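Local coordinates for SusD superfamily protein (Bacteroides thetaiotaomicron VPI-5482, PDB 3HDX) that probably binds polysaccharide at the outer membrane, as a SusD homologue taking part in carbohydrate uptake, at residues G211-A216 and L374-R379; C207-N212 and D433-Q438; N378-A383 and E410-E415; T218-I223 and E364-L369. All coordinates share one frame; numbering follows the deposited sequence.

Interaction 1: residues G211-A216 and L374-R379; sequences GNYAEA and LCALNR
One face of the Tyr213 ring carries the methyl of Ala376, which lies nearer the CD2 side than the middle: Ala376 CB is 3.3 Å from Tyr213 CD2, with Tyr213 CG next and Tyr213 CD1 clearly farther. A second flat group, the Arg379 guanidinium, has Leu374 CD2 over its centre, a contact made within segment 374-379. Tyr213 CG stands anti to the carbonyl carbon (chi1 -73°), which sends the ring back past Ala376 toward Glu372, whose OE2 is hydrogen-bonded to the phenol OH. Beside the ring, Leu377 reaches over the first turn of helix 213-226 with both methyls: Leu377 CD1 comes to 3.8 Å from Tyr213 O, while Leu377 CD2 rests 3.8 Å from Ala214 N and 4.2 Å from Ala214 CB.

The contact thus joins the start of one helix to the end of another, as expected in the TPR-like helical framework of SusD proteins. Asn212 is the N-cap of helix 213-226; in the conformer described here its OD1 accepts from Glu215 N at 3.3 Å. Helix 363-376 closes in a Schellman motif with Asn378, of positive phi, as its C-prime residue; Arg379 N bonds to Leu374 O and Asn378 N to Cys375 O. No hydrogen bond links the two segments, and Leu440 of helix 430-441 touches both Tyr213 and Ala376.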
# COMPACT_ATOMS: atom_id res chain seq x y z
N GLY A 211 2.56 -16.88 1.56
CA GLY A 211 2.28 -18.03 0.70
C GLY A 211 1.05 -18.81 1.07
O GLY A 211 0.85 -19.92 0.55
N ASN A 212 0.21 -18.24 1.94
CA ASN A 212 -1.04 -18.89 2.38
C ASN A 212 -2.14 -18.45 1.42
O ASN A 212 -2.99 -17.61 1.74
CB ASN A 212 -1.39 -18.55 3.81
CG ASN A 212 -2.66 -19.31 4.32
OD1 ASN A 212 -3.39 -20.00 3.56
ND2 ASN A 212 -2.89 -19.17 5.62
N TYR A 213 -2.10 -19.03 0.23
CA TYR A 213 -3.03 -18.64 -0.81
C TYR A 213 -4.46 -19.11 -0.64
O TYR A 213 -5.34 -18.48 -1.17
CB TYR A 213 -2.45 -18.96 -2.19
CG TYR A 213 -1.32 -18.00 -2.58
CD1 TYR A 213 -1.61 -16.70 -2.92
CD2 TYR A 213 0.01 -18.42 -2.65
CE1 TYR A 213 -0.62 -15.82 -3.33
CE2 TYR A 213 1.02 -17.54 -3.07
CZ TYR A 213 0.68 -16.24 -3.42
OH TYR A 213 1.63 -15.32 -3.87
N ALA A 214 -4.68 -20.21 0.07
CA ALA A 214 -6.04 -20.64 0.38
C ALA A 214 -6.78 -19.51 1.13
O ALA A 214 -7.89 -19.13 0.75
CB ALA A 214 -6.04 -21.95 1.20
N GLU A 215 -6.14 -18.95 2.16
CA GLU A 215 -6.73 -17.86 2.93
C GLU A 215 -6.75 -16.55 2.12
O GLU A 215 -7.77 -15.80 2.14
CB GLU A 215 -6.05 -17.67 4.28
CG GLU A 215 -6.30 -18.85 5.21
CD GLU A 215 -5.68 -18.67 6.63
OE1 GLU A 215 -5.19 -17.61 7.01
OE2 GLU A 215 -5.62 -19.63 7.38
N ALA A 216 -5.69 -16.30 1.33
CA ALA A 216 -5.68 -15.10 0.51
C ALA A 216 -6.86 -15.10 -0.48
O ALA A 216 -7.49 -14.07 -0.72
CB ALA A 216 -4.36 -14.94 -0.26
N LEU A 374 -5.53 -18.13 -7.01
CA LEU A 374 -6.18 -19.24 -7.70
C LEU A 374 -5.14 -20.05 -8.49
O LEU A 374 -5.14 -21.27 -8.44
CB LEU A 374 -7.34 -18.77 -8.58
CG LEU A 374 -8.58 -18.37 -7.79
CD1 LEU A 374 -9.53 -17.55 -8.65
CD2 LEU A 374 -9.29 -19.62 -7.21
N CYS A 375 -4.21 -19.36 -9.16
CA CYS A 375 -3.10 -20.07 -9.81
C CYS A 375 -2.26 -20.85 -8.82
O CYS A 375 -1.91 -22.02 -9.06
CB CYS A 375 -2.21 -19.11 -10.55
SG CYS A 375 -2.96 -18.48 -12.05
N ALA A 376 -1.94 -20.21 -7.69
CA ALA A 376 -1.16 -20.86 -6.65
C ALA A 376 -1.81 -22.16 -6.14
O ALA A 376 -1.12 -23.13 -5.80
CB ALA A 376 -0.85 -19.89 -5.49
N LEU A 377 -3.14 -22.15 -6.12
CA LEU A 377 -3.96 -23.28 -5.71
C LEU A 377 -4.26 -24.26 -6.85
O LEU A 377 -5.07 -25.17 -6.67
CB LEU A 377 -5.28 -22.73 -5.14
CG LEU A 377 -5.19 -21.87 -3.87
CD1 LEU A 377 -6.47 -21.09 -3.64
CD2 LEU A 377 -4.83 -22.76 -2.70
N ASN A 378 -3.57 -24.11 -7.98
CA ASN A 378 -3.74 -24.97 -9.16
C ASN A 378 -5.19 -24.92 -9.70
O ASN A 378 -5.76 -25.94 -10.14
CB ASN A 378 -3.25 -26.40 -8.87
CG ASN A 378 -2.86 -27.17 -10.15
OD1 ASN A 378 -2.48 -26.58 -11.18
ND2 ASN A 378 -2.92 -28.49 -10.07
N ARG A 379 -5.77 -23.71 -9.69
CA ARG A 379 -7.09 -23.39 -10.20
C ARG A 379 -6.97 -22.27 -11.24
O ARG A 379 -7.70 -21.32 -11.27
CB ARG A 379 -8.03 -23.07 -9.05
CG ARG A 379 -8.30 -24.31 -8.19
CD ARG A 379 -8.89 -23.94 -6.82
NE ARG A 379 -10.12 -23.19 -6.97
CZ ARG A 379 -10.75 -22.55 -5.97
NH1 ARG A 379 -10.25 -22.56 -4.73
NH2 ARG A 379 -11.85 -21.86 -6.22

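Interaction 2: residues C207-N212 and D433-Q438; sequences CAWQGN and DLVRRQ. With EDO (1,2-ethanediol), chain D.
Trp209 extends its indole with CG opposite the backbone N (chi1 -171°), and Arg436 bends at chi3 (-44°); together these torsions carry the ring over to Val435 and turn the arginine past Ala208. The six-membered part of the indole does the touching: Trp209 CE3 is 3.7 Å from Arg436 CG, and Trp209 CH2 is 3.8 Å from Val435 CG1. The Trp209 and Arg436 side chains cross at about a right angle. Farther along, Arg436 CD packs 3.9 Å from Ala208 CB, a contact made mainly by the aliphatic shaft, with Arg436 NE next at 4.1 Å.

The guanidinium turns back to its own helix, where NH1 and NH2 grip Asp433 OD1 end-on. Arg436 NH1 uses the anti lone pair of Asp433 OD1 at 2.9 Å, whereas NH2 meets it from 57° above the carboxylate plane; both bonds are well bent. Arg436 NE forms a salt bridge with Glu372, and Asp433 OD2 one with Arg420, which extends the ionic network to two further helices. One face of the indole holds O1 of a 1,2-ethanediol, probably from the crystallisation liquor, and this hydroxyl donates to Trp209 O. Gly211, with positive phi, ends helix 196-209 in a Schellman motif, and the contact packs that helix end against helix 430-441, consistent with the TPR-like framework of the SusD family.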
# COMPACT_ATOMS: atom_id res chain seq x y z
N CYS A 207 -1.63 -12.88 4.08
CA CYS A 207 -1.68 -14.30 3.68
C CYS A 207 -0.90 -14.55 2.39
O CYS A 207 -0.14 -15.50 2.31
CB CYS A 207 -3.12 -14.81 3.60
SG CYS A 207 -3.96 -14.82 5.21
N ALA A 208 -1.09 -13.71 1.39
CA ALA A 208 -0.35 -13.89 0.15
C ALA A 208 1.18 -13.77 0.37
O ALA A 208 1.95 -14.54 -0.20
CB ALA A 208 -0.79 -12.85 -0.93
N TRP A 209 1.58 -12.79 1.19
CA TRP A 209 3.01 -12.56 1.53
C TRP A 209 3.65 -13.77 2.21
O TRP A 209 4.84 -14.03 2.04
CB TRP A 209 3.17 -11.31 2.38
CG TRP A 209 4.58 -10.84 2.63
CD1 TRP A 209 5.23 -10.80 3.82
CD2 TRP A 209 5.45 -10.27 1.67
NE1 TRP A 209 6.49 -10.26 3.65
CE2 TRP A 209 6.64 -9.93 2.33
CE3 TRP A 209 5.38 -10.07 0.28
CZ2 TRP A 209 7.71 -9.33 1.68
CZ3 TRP A 209 6.46 -9.46 -0.37
CH2 TRP A 209 7.61 -9.14 0.33
N GLN A 210 2.82 -14.53 2.96
CA GLN A 210 3.23 -15.77 3.63
C GLN A 210 3.07 -17.02 2.78
O GLN A 210 3.39 -18.12 3.24
CB GLN A 210 2.40 -15.97 4.91
CG GLN A 210 2.59 -14.91 5.91
CD GLN A 210 1.81 -15.26 7.17
OE1 GLN A 210 0.58 -15.42 7.14
NE2 GLN A 210 2.54 -15.49 8.25
N GLY A 211 2.56 -16.88 1.56
CA GLY A 211 2.28 -18.03 0.70
C GLY A 211 1.05 -18.81 1.07
O GLY A 211 0.85 -19.92 0.55
N ASN A 212 0.21 -18.24 1.94
CA ASN A 212 -1.04 -18.89 2.38
C ASN A 212 -2.14 -18.45 1.42
O ASN A 212 -2.99 -17.61 1.74
CB ASN A 212 -1.39 -18.55 3.81
CG ASN A 212 -2.66 -19.31 4.32
OD1 ASN A 212 -3.39 -20.00 3.56
ND2 ASN A 212 -2.89 -19.17 5.62
N ASP A 433 5.43 -7.28 -5.19
CA ASP A 433 4.94 -8.17 -6.23
C ASP A 433 6.07 -8.98 -6.85
O ASP A 433 5.91 -10.18 -7.11
CB ASP A 433 4.23 -7.39 -7.32
CG ASP A 433 2.87 -6.86 -6.90
OD1 ASP A 433 2.38 -7.14 -5.78
OD2 ASP A 433 2.24 -6.16 -7.71
N LEU A 434 7.26 -8.37 -7.04
CA LEU A 434 8.39 -9.13 -7.62
C LEU A 434 8.79 -10.27 -6.71
O LEU A 434 9.12 -11.36 -7.20
CB LEU A 434 9.59 -8.19 -7.85
CG LEU A 434 9.57 -7.43 -9.17
CD1 LEU A 434 10.64 -6.34 -9.15
CD2 LEU A 434 9.81 -8.38 -10.35
N VAL A 435 8.76 -10.01 -5.40
CA VAL A 435 9.10 -11.05 -4.40
C VAL A 435 8.03 -12.17 -4.42
O VAL A 435 8.37 -13.35 -4.51
CB VAL A 435 9.30 -10.45 -2.98
CG1 VAL A 435 9.49 -11.56 -1.93
CG2 VAL A 435 10.48 -9.43 -2.95
N ARG A 436 6.74 -11.82 -4.35
CA ARG A 436 5.70 -12.88 -4.37
C ARG A 436 5.78 -13.66 -5.69
O ARG A 436 5.65 -14.88 -5.71
CB ARG A 436 4.29 -12.31 -4.20
CG ARG A 436 4.07 -11.63 -2.86
CD ARG A 436 2.59 -11.55 -2.48
NE ARG A 436 1.78 -11.14 -3.61
CZ ARG A 436 1.77 -9.91 -4.12
NH1 ARG A 436 2.41 -8.89 -3.53
NH2 ARG A 436 1.08 -9.69 -5.25
N ARG A 437 5.96 -12.95 -6.80
CA ARG A 437 6.14 -13.59 -8.10
C ARG A 437 7.31 -14.56 -8.10
O ARG A 437 7.16 -15.69 -8.56
CB ARG A 437 6.38 -12.54 -9.19
CG ARG A 437 6.57 -13.09 -10.60
CD ARG A 437 7.24 -12.12 -11.53
NE ARG A 437 7.53 -12.77 -12.82
CZ ARG A 437 8.49 -13.65 -13.01
NH1 ARG A 437 9.33 -13.97 -12.04
NH2 ARG A 437 8.65 -14.20 -14.22
N GLN A 438 8.44 -14.15 -7.52
CA GLN A 438 9.60 -15.02 -7.54
C GLN A 438 9.36 -16.31 -6.75
O GLN A 438 9.78 -17.40 -7.15
CB GLN A 438 10.83 -14.30 -7.03
CG GLN A 438 12.11 -15.16 -7.19
CD GLN A 438 12.36 -15.67 -8.62
OE1 GLN A 438 12.78 -16.83 -8.79
NE2 GLN A 438 12.14 -14.81 -9.64
C1 EDO D . 8.76 -12.73 2.13
O1 EDO D . 7.72 -12.99 1.16
C2 EDO D . 9.87 -13.73 1.89
O2 EDO D . 9.36 -15.07 1.98

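Interaction 3: residues N378-A383 and E410-E415; sequences NRSTEA and ESLIAE
Leu412 and Ser380 mark the closest backbone approach, their CA atoms 7.4 Å apart where the first turn of helix 380-391 faces the early part of helix 409-423. Both helices lie in the SusD family region, assigned to the TPR clan, and the contact is plain helix-to-helix packing in that superhelical framework. Across it a single methyl does the work. Leu412 CG lies opposite the backbone N (chi1 177°), and the second torsion then directs CD2 at the neighbouring helix, where Leu412 CD2 sits 3.4 Å from Ser380 O and 3.8 Å from Ser380 CB. Ala383, one turn further on, brings its CB to 4.1 Å from the same Leu412 CD2. The methyl therefore rests between two residues three apart on one helix face, and no hydrogen bond crosses the interface.

All three touching residues are buried. Cys375 of helix 363-376 packs on both Leu412 and Ala383, while Phe401 touches Ser380 and Phe405 touches Leu412, extending the apolar surroundings to helix 401-405. Val384 and Leu387 also touch Leu412, continuing its packing along helix 380-391.

The salt bridge of segment 378-383 stays within that segment. Arg379 occupies the N-cap position, and its guanidinium meets the carboxylate of Glu382 side-on, one nitrogen to each oxygen, with both partners close to the guanidinium plane. Arg379 NH2 reaches Glu382 OE1 on its syn side at 2.8 Å, while Arg379 NE bonds to Glu382 OE2 at 3.0 Å with a nearly straight N-H...O angle of 168°.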
# COMPACT_ATOMS: atom_id res chain seq x y z
N ASN A 378 -3.57 -24.11 -7.98
CA ASN A 378 -3.74 -24.97 -9.16
C ASN A 378 -5.19 -24.92 -9.70
O ASN A 378 -5.76 -25.94 -10.14
CB ASN A 378 -3.25 -26.40 -8.87
CG ASN A 378 -2.86 -27.17 -10.15
OD1 ASN A 378 -2.48 -26.58 -11.18
ND2 ASN A 378 -2.92 -28.49 -10.07
N ARG A 379 -5.77 -23.71 -9.69
CA ARG A 379 -7.09 -23.39 -10.20
C ARG A 379 -6.97 -22.27 -11.24
O ARG A 379 -7.70 -21.32 -11.27
CB ARG A 379 -8.03 -23.07 -9.05
CG ARG A 379 -8.30 -24.31 -8.19
CD ARG A 379 -8.89 -23.94 -6.82
NE ARG A 379 -10.12 -23.19 -6.97
CZ ARG A 379 -10.75 -22.55 -5.97
NH1 ARG A 379 -10.25 -22.56 -4.73
NH2 ARG A 379 -11.85 -21.86 -6.22
N SER A 380 -6.02 -22.46 -12.15
CA SER A 380 -5.72 -21.48 -13.21
C SER A 380 -6.88 -21.11 -14.11
O SER A 380 -7.01 -19.96 -14.47
CB SER A 380 -4.52 -21.96 -14.03
OG SER A 380 -3.44 -22.13 -13.16
N THR A 381 -7.76 -22.07 -14.46
CA THR A 381 -8.90 -21.77 -15.30
C THR A 381 -9.79 -20.72 -14.64
O THR A 381 -10.26 -19.81 -15.28
CB THR A 381 -9.69 -23.07 -15.65
OG1 THR A 381 -8.76 -24.11 -16.03
CG2 THR A 381 -10.65 -22.80 -16.75
N GLU A 382 -9.98 -20.83 -13.32
CA GLU A 382 -10.76 -19.84 -12.59
C GLU A 382 -10.04 -18.48 -12.49
O GLU A 382 -10.69 -17.43 -12.49
CB GLU A 382 -11.08 -20.38 -11.20
CG GLU A 382 -11.95 -21.65 -11.20
CD GLU A 382 -12.01 -22.28 -9.84
OE1 GLU A 382 -12.51 -21.56 -8.96
OE2 GLU A 382 -11.51 -23.42 -9.63
N ALA A 383 -8.71 -18.47 -12.44
CA ALA A 383 -7.95 -17.24 -12.35
C ALA A 383 -8.16 -16.33 -13.56
O ALA A 383 -8.18 -15.09 -13.45
CB ALA A 383 -6.45 -17.55 -12.20
N GLU A 410 2.43 -21.50 -14.88
CA GLU A 410 3.49 -20.53 -14.65
C GLU A 410 3.40 -19.37 -15.68
O GLU A 410 3.62 -18.21 -15.33
CB GLU A 410 4.85 -21.21 -14.59
CG GLU A 410 5.02 -22.12 -13.38
CD GLU A 410 4.26 -23.46 -13.44
OE1 GLU A 410 4.05 -24.04 -14.55
OE2 GLU A 410 3.83 -23.94 -12.38
N SER A 411 3.02 -19.69 -16.92
CA SER A 411 2.85 -18.65 -17.96
C SER A 411 1.74 -17.69 -17.53
O SER A 411 1.87 -16.47 -17.69
CB SER A 411 2.50 -19.24 -19.33
OG SER A 411 3.55 -20.03 -19.87
N LEU A 412 0.64 -18.24 -16.99
CA LEU A 412 -0.48 -17.42 -16.51
C LEU A 412 -0.07 -16.60 -15.28
O LEU A 412 -0.38 -15.41 -15.19
CB LEU A 412 -1.72 -18.28 -16.25
CG LEU A 412 -2.95 -17.53 -15.68
CD1 LEU A 412 -3.32 -16.40 -16.65
CD2 LEU A 412 -4.16 -18.47 -15.48
N ILE A 413 0.65 -17.22 -14.34
CA ILE A 413 1.16 -16.46 -13.16
C ILE A 413 2.02 -15.28 -13.62
O ILE A 413 1.79 -14.15 -13.19
CB ILE A 413 1.95 -17.36 -12.18
CG1 ILE A 413 1.02 -18.32 -11.47
CG2 ILE A 413 2.77 -16.49 -11.15
CD1 ILE A 413 1.77 -19.50 -10.80
N ALA A 414 2.92 -15.52 -14.57
CA ALA A 414 3.81 -14.44 -15.04
C ALA A 414 2.95 -13.30 -15.63
O ALA A 414 3.20 -12.12 -15.36
CB ALA A 414 4.86 -14.97 -16.04
N GLU A 415 1.92 -13.65 -16.41
CA GLU A 415 1.06 -12.63 -17.02
C GLU A 415 0.22 -11.83 -16.00
O GLU A 415 0.06 -10.62 -16.15
CB GLU A 415 0.19 -13.20 -18.14
CG GLU A 415 -0.65 -12.17 -18.87
CD GLU A 415 0.14 -11.05 -19.51
OE1 GLU A 415 1.36 -11.20 -19.80
OE2 GLU A 415 -0.49 -9.99 -19.71

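Interaction 4: residues T218-I223 and E364-L369; sequences TYSAFI and EDITLL
A pair of helices running in roughly opposed directions forms this contact, part of the TPR-like helical scaffold expected of a SusD homologue: the axes of segments 218-223 and 364-369 come within 9.1 Å, with 141° between their N-to-C directions. Ser220 and Ile366 lie at the closest point, their CA atoms 5.7 Å apart, a separation that the small serine side chain permits.

Ile366 supplies the largest share of the buried surface. Its CG2, opposite the backbone N, projects onto the facing backbone, and Ile366 CG2 lies 3.5 Å from Ser220 O and 3.7 Å from Ser220 CB. The same methyl is 4.0 Å from Ile223 CB, so it is shared between two residues three apart on helix 213-226. Further out, the delta methyls of the isoleucines meet at 4.1 Å between Ile223 CD1 and Ile366 CD1, and the two side chains cross at about a right angle. At the other end, in the serine conformer described, Leu369 CD2 is 3.5 Å from Ser220 OG. That hydroxyl stands beside its own backbone N (chi1 -63°) and hydrogen-bonds to Ala216 O, one turn earlier in the helix; no hydrogen bond crosses the interface.

All four touching residues are buried. Helix 196-209 borders the contact, with Ala204 touching Ser220, Tyr200 touching Ile223 and His205 touching Leu369. Helices 380-391 and 409-423 pack against Leu368 of helix 363-376, and Asp365 is hydrogen-bonded to Thr361 at the end of strand 358-361.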
# COMPACT_ATOMS: atom_id res chain seq x y z
N THR A 218 -9.79 -16.70 -0.14
CA THR A 218 -11.06 -16.52 0.59
C THR A 218 -11.29 -15.06 0.98
O THR A 218 -12.39 -14.51 0.82
CB THR A 218 -11.05 -17.39 1.86
OG1 THR A 218 -10.96 -18.76 1.46
CG2 THR A 218 -12.33 -17.15 2.66
N TYR A 219 -10.26 -14.42 1.48
CA TYR A 219 -10.38 -13.03 1.87
C TYR A 219 -10.56 -12.09 0.68
O TYR A 219 -11.36 -11.16 0.74
CB TYR A 219 -9.19 -12.57 2.73
CG TYR A 219 -9.09 -13.26 4.08
CD1 TYR A 219 -10.21 -13.42 4.90
CD2 TYR A 219 -7.86 -13.71 4.56
CE1 TYR A 219 -10.10 -14.05 6.14
CE2 TYR A 219 -7.75 -14.30 5.80
CZ TYR A 219 -8.87 -14.49 6.58
OH TYR A 219 -8.77 -15.06 7.84
N SER A 220 -9.82 -12.32 -0.41
CA SER A 220 -9.97 -11.51 -1.62
C SER A 220 -11.40 -11.67 -2.16
O SER A 220 -12.05 -10.69 -2.57
CB SER A 220 -8.95 -11.92 -2.68
OG SER A 220 -7.61 -11.70 -2.25
N ALA A 221 -11.89 -12.91 -2.16
CA ALA A 221 -13.28 -13.21 -2.60
C ALA A 221 -14.29 -12.44 -1.75
O ALA A 221 -15.21 -11.82 -2.25
CB ALA A 221 -13.55 -14.73 -2.55
N PHE A 222 -14.06 -12.42 -0.45
CA PHE A 222 -14.99 -11.75 0.46
C PHE A 222 -15.06 -10.26 0.12
O PHE A 222 -16.13 -9.66 0.07
CB PHE A 222 -14.59 -11.96 1.93
CG PHE A 222 -15.62 -11.50 2.89
CD1 PHE A 222 -16.62 -12.37 3.30
CD2 PHE A 222 -15.64 -10.19 3.35
CE1 PHE A 222 -17.64 -11.94 4.17
CE2 PHE A 222 -16.67 -9.72 4.18
CZ PHE A 222 -17.66 -10.62 4.62
N ILE A 223 -13.90 -9.66 -0.11
CA ILE A 223 -13.83 -8.26 -0.48
C ILE A 223 -14.59 -7.94 -1.77
O ILE A 223 -15.41 -7.02 -1.83
CB ILE A 223 -12.35 -7.77 -0.59
CG1 ILE A 223 -11.65 -7.86 0.76
CG2 ILE A 223 -12.29 -6.34 -1.12
CD1 ILE A 223 -10.11 -7.92 0.62
N GLU A 364 -9.07 -3.49 -8.21
CA GLU A 364 -8.23 -4.11 -9.25
C GLU A 364 -7.08 -4.92 -8.62
O GLU A 364 -6.70 -6.00 -9.11
CB GLU A 364 -7.67 -3.08 -10.24
CG GLU A 364 -8.72 -2.40 -11.15
CD GLU A 364 -9.54 -1.30 -10.52
OE1 GLU A 364 -9.34 -0.99 -9.30
OE2 GLU A 364 -10.36 -0.72 -11.25
N ASP A 365 -6.50 -4.37 -7.56
CA ASP A 365 -5.44 -5.07 -6.79
C ASP A 365 -5.97 -6.40 -6.25
O ASP A 365 -5.38 -7.46 -6.49
CB ASP A 365 -4.89 -4.21 -5.67
CG ASP A 365 -4.01 -5.00 -4.70
OD1 ASP A 365 -3.15 -5.78 -5.18
OD2 ASP A 365 -4.21 -4.85 -3.46
N ILE A 366 -7.09 -6.33 -5.54
CA ILE A 366 -7.67 -7.50 -4.90
C ILE A 366 -8.12 -8.56 -5.93
O ILE A 366 -7.96 -9.75 -5.70
CB ILE A 366 -8.82 -7.11 -3.94
CG1 ILE A 366 -8.29 -6.19 -2.81
CG2 ILE A 366 -9.50 -8.35 -3.35
CD1 ILE A 366 -7.19 -6.72 -1.94
N THR A 367 -8.62 -8.10 -7.08
CA THR A 367 -9.03 -8.98 -8.16
C THR A 367 -7.84 -9.70 -8.77
O THR A 367 -7.90 -10.93 -8.96
CB THR A 367 -9.85 -8.21 -9.20
OG1 THR A 367 -10.99 -7.65 -8.52
CG2 THR A 367 -10.27 -9.09 -10.41
N LEU A 368 -6.74 -8.98 -8.96
CA LEU A 368 -5.51 -9.62 -9.49
C LEU A 368 -4.90 -10.52 -8.43
O LEU A 368 -4.36 -11.57 -8.76
CB LEU A 368 -4.49 -8.58 -10.04
CG LEU A 368 -4.96 -7.84 -11.29
CD1 LEU A 368 -4.07 -6.58 -11.58
CD2 LEU A 368 -5.05 -8.79 -12.52
N LEU A 369 -5.02 -10.15 -7.15
CA LEU A 369 -4.52 -11.00 -6.04
C LEU A 369 -5.27 -12.31 -6.04
O LEU A 369 -4.68 -13.38 -5.81
CB LEU A 369 -4.63 -10.25 -4.69
CG LEU A 369 -3.94 -10.98 -3.54
CD1 LEU A 369 -2.39 -11.01 -3.72
CD2 LEU A 369 -4.37 -10.33 -2.18

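How the interactions relate
Interactions 1 and 4 join the same two helices, 213-226 and 363-376: interaction 4 is buried aliphatic packing, while interaction 1, at the helix ends, is only partly buried and adds an aromatic face. Interaction 2, also buried, shares Gly211 and Asn212 with interaction 1 and brings in helix 430-441; there the ionic group, Arg436, itself makes the packing contact, whereas the salt-bridged side chains of interactions 3 and 4 lie beside theirs. Glu372 serves both Arg436 and Tyr213. Leu369 of interaction 4 touches Ala208 and Arg436 of interaction 2. Interaction 3, buried but with the smallest interface, shares Asn378 and Arg379 with interaction 1, and Cys375 bridges them.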